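Local atomic coordinates of acinetobacter secreted protease CpaA (PDB entry 6O38), a protein that is a secreted zinc metalloprotease that probably cleaves proteins outside the cell and is exported by type II secretion with the help of its chaperone CpaB. Residues Y277-S282 with Y539-K544. Sequence-based numbering, arbitrary orientation.
With SO4 (sulfate ion), chain P.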
loop_
_atom_site.group_PDB
_atom_site.type_symbol
_atom_site.label_atom_id
_atom_site.label_comp_id
_atom_site.label_asym_id
_atom_site.label_seq_id
_atom_site.Cartn_x
_atom_site.Cartn_y
_atom_site.Cartn_z
ATOM N N TYR A 277 -20.197 1.879 14.638
ATOM C CA TYR A 277 -19.027 1.968 15.499
ATOM C C TYR A 277 -17.851 2.527 14.708
ATOM O O TYR A 277 -17.907 2.674 13.484
ATOM C CB TYR A 277 -18.675 0.608 16.124
ATOM C CG TYR A 277 -18.590 -0.567 15.164
ATOM C CD1 TYR A 277 -17.816 -0.506 14.009
ATOM C CD2 TYR A 277 -19.260 -1.752 15.435
ATOM C CE1 TYR A 277 -17.733 -1.581 13.145
ATOM C CE2 TYR A 277 -19.180 -2.833 14.578
ATOM C CZ TYR A 277 -18.414 -2.742 13.436
ATOM O OH TYR A 277 -18.333 -3.816 12.579
ATOM N N TRP A 278 -16.775 2.832 15.430
ATOM C CA TRP A 278 -15.521 3.257 14.824
ATOM C C TRP A 278 -14.682 2.025 14.506
ATOM O O TRP A 278 -14.389 1.222 15.399
ATOM C CB TRP A 278 -14.751 4.196 15.752
ATOM C CG TRP A 278 -15.409 5.523 15.974
ATOM C CD1 TRP A 278 -16.278 5.850 16.973
ATOM C CD2 TRP A 278 -15.242 6.707 15.185
ATOM N NE1 TRP A 278 -16.666 7.163 16.853
ATOM C CE2 TRP A 278 -16.044 7.711 15.763
ATOM C CE3 TRP A 278 -14.494 7.014 14.044
ATOM C CZ2 TRP A 278 -16.120 9.000 15.239
ATOM C CZ3 TRP A 278 -14.571 8.293 13.526
ATOM C CH2 TRP A 278 -15.378 9.270 14.123
ATOM N N GLN A 279 -14.308 1.871 13.240
ATOM C CA GLN A 279 -13.425 0.793 12.819
ATOM C C GLN A 279 -11.975 1.221 13.005
ATOM O O GLN A 279 -11.601 2.340 12.642
ATOM C CB GLN A 279 -13.688 0.418 11.360
ATOM C CG GLN A 279 -12.780 -0.680 10.820
ATOM C CD GLN A 279 -13.203 -2.066 11.274
ATOM O OE1 GLN A 279 -14.191 -2.225 11.991
ATOM N NE2 GLN A 279 -12.452 -3.079 10.856
ATOM N N LEU A 280 -11.164 0.335 13.580
ATOM C CA LEU A 280 -9.741 0.601 13.758
ATOM C C LEU A 280 -9.009 0.229 12.475
ATOM O O LEU A 280 -8.916 -0.953 12.125
ATOM C CB LEU A 280 -9.195 -0.178 14.952
ATOM C CG LEU A 280 -7.684 -0.094 15.178
ATOM C CD1 LEU A 280 -7.268 1.329 15.515
ATOM C CD2 LEU A 280 -7.246 -1.058 16.272
ATOM N N ILE A 281 -8.490 1.233 11.771
ATOM C CA ILE A 281 -7.852 1.020 10.475
ATOM C C ILE A 281 -6.345 1.231 10.508
ATOM O O ILE A 281 -5.671 0.900 9.519
ATOM C CB ILE A 281 -8.482 1.912 9.383
ATOM C CG1 ILE A 281 -8.318 3.390 9.739
ATOM C CG2 ILE A 281 -9.950 1.565 9.195
ATOM C CD1 ILE A 281 -8.907 4.331 8.712
ATOM N N SER A 282 -5.793 1.762 11.597
ATOM C CA SER A 282 -4.352 1.957 11.695
ATOM C C SER A 282 -3.965 2.017 13.164
ATOM O O SER A 282 -4.574 2.764 13.936
ATOM C CB SER A 282 -3.917 3.237 10.970
ATOM O OG SER A 282 -2.554 3.535 11.221
ATOM N N TYR A 539 -14.981 -7.540 6.578
ATOM C CA TYR A 539 -14.435 -6.920 7.776
ATOM C C TYR A 539 -13.152 -6.155 7.483
ATOM O O TYR A 539 -12.482 -5.697 8.416
ATOM C CB TYR A 539 -14.203 -7.983 8.849
ATOM C CG TYR A 539 -15.397 -8.891 9.033
ATOM C CD1 TYR A 539 -16.606 -8.394 9.501
ATOM C CD2 TYR A 539 -15.322 -10.243 8.722
ATOM C CE1 TYR A 539 -17.705 -9.217 9.663
ATOM C CE2 TYR A 539 -16.416 -11.075 8.881
ATOM C CZ TYR A 539 -17.603 -10.557 9.352
ATOM O OH TYR A 539 -18.696 -11.380 9.513
ATOM N N LEU A 540 -12.799 -6.007 6.209
ATOM C CA LEU A 540 -11.645 -5.238 5.773
ATOM C C LEU A 540 -12.118 -4.038 4.965
ATOM O O LEU A 540 -13.148 -4.096 4.286
ATOM C CB LEU A 540 -10.698 -6.090 4.926
ATOM C CG LEU A 540 -10.114 -7.331 5.598
ATOM C CD1 LEU A 540 -9.354 -8.149 4.577
ATOM C CD2 LEU A 540 -9.218 -6.947 6.765
ATOM N N TYR A 541 -11.360 -2.949 5.040
ATOM C CA TYR A 541 -11.720 -1.710 4.367
ATOM C C TYR A 541 -10.518 -1.152 3.620
ATOM O O TYR A 541 -9.377 -1.289 4.070
ATOM C CB TYR A 541 -12.256 -0.679 5.366
ATOM C CG TYR A 541 -13.489 -1.148 6.105
ATOM C CD1 TYR A 541 -13.382 -1.917 7.258
ATOM C CD2 TYR A 541 -14.760 -0.835 5.644
ATOM C CE1 TYR A 541 -14.505 -2.354 7.931
ATOM C CE2 TYR A 541 -15.890 -1.268 6.312
ATOM C CZ TYR A 541 -15.756 -2.027 7.455
ATOM O OH TYR A 541 -16.877 -2.461 8.124
ATOM N N ASN A 542 -10.787 -0.536 2.472
ATOM C CA ASN A 542 -9.769 0.146 1.689
ATOM C C ASN A 542 -9.058 1.184 2.556
ATOM O O ASN A 542 -9.720 2.080 3.103
ATOM C CB ASN A 542 -10.404 0.811 0.468
ATOM C CG ASN A 542 -9.376 1.326 -0.527
ATOM O OD1 ASN A 542 -8.432 2.028 -0.165
ATOM N ND2 ASN A 542 -9.559 0.974 -1.796
ATOM N N PRO A 543 -7.734 1.093 2.716
ATOM C CA PRO A 543 -7.046 1.997 3.657
ATOM C C PRO A 543 -7.235 3.472 3.346
ATOM O O PRO A 543 -7.415 4.276 4.270
ATOM C CB PRO A 543 -5.577 1.572 3.524
ATOM C CG PRO A 543 -5.641 0.148 3.072
ATOM C CD PRO A 543 -6.822 0.086 2.147
ATOM N N LYS A 544 -7.205 3.856 2.070
ATOM C CA LYS A 544 -7.313 5.261 1.698
ATOM C C LYS A 544 -8.758 5.732 1.568
ATOM O O LYS A 544 -9.108 6.809 2.064
ATOM C CB LYS A 544 -6.569 5.513 0.383
ATOM C CG LYS A 544 -6.706 6.935 -0.136
ATOM C CD LYS A 544 -5.713 7.232 -1.246
ATOM C CE LYS A 544 -5.705 8.716 -1.580
ATOM N NZ LYS A 544 -5.764 9.563 -0.357
HETATM S S SO4 P . -19.386 -6.790 12.263
HETATM O O1 SO4 P . -20.492 -7.642 11.839
HETATM O O2 SO4 P . -18.603 -7.477 13.286
HETATM O O3 SO4 P . -18.535 -6.493 11.115
HETATM O O4 SO4 P . -19.913 -5.543 12.811
#
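Q279 and Y541 carry this contact, which joins a strand of a StcE-type beta-sandwich domain to the loop region between helix 496-504, bearing zinc ligands H498 and H502, and helix 557-569. CB of Q279 leaves the backbone toward 539-544, and the side chain crosses the Y541 ring obliquely, its amide plane 58° from the ring plane; CD comes 3.6 Å from CE1 of Y541, and CG of Q279 is 3.8 Å from the same CE1. With CG anti to the backbone N (chi1 178°), a bend at chi2 (78°) brings the amide to CE1 of that ring. M270 of strand 266-272, next to 277-288, also touches Y541, as do R233 and R548.

Polar contacts are sparse. OE1 of Q279 is hydrogen-bonded to ND2 of N254, which helps to set the turn of the amide, while NE2 of Q279 stands 3.6 Å from the carbonyl O of Y539, too far to count as a hydrogen bond. Within 539-544, N542 forms an Asx turn, its OD1 accepting from the backbone N of K544 at 3.1 Å.

A sulfate, probably from the crystallisation liquor and also bound by K275, sits between Y277 and Y539: the hydrogen bond from Y277 OH to its O4 is modelled doubtfully short, and sulfate O3 meets the Y539 ring edge in plane, 3.2 Å from CD1.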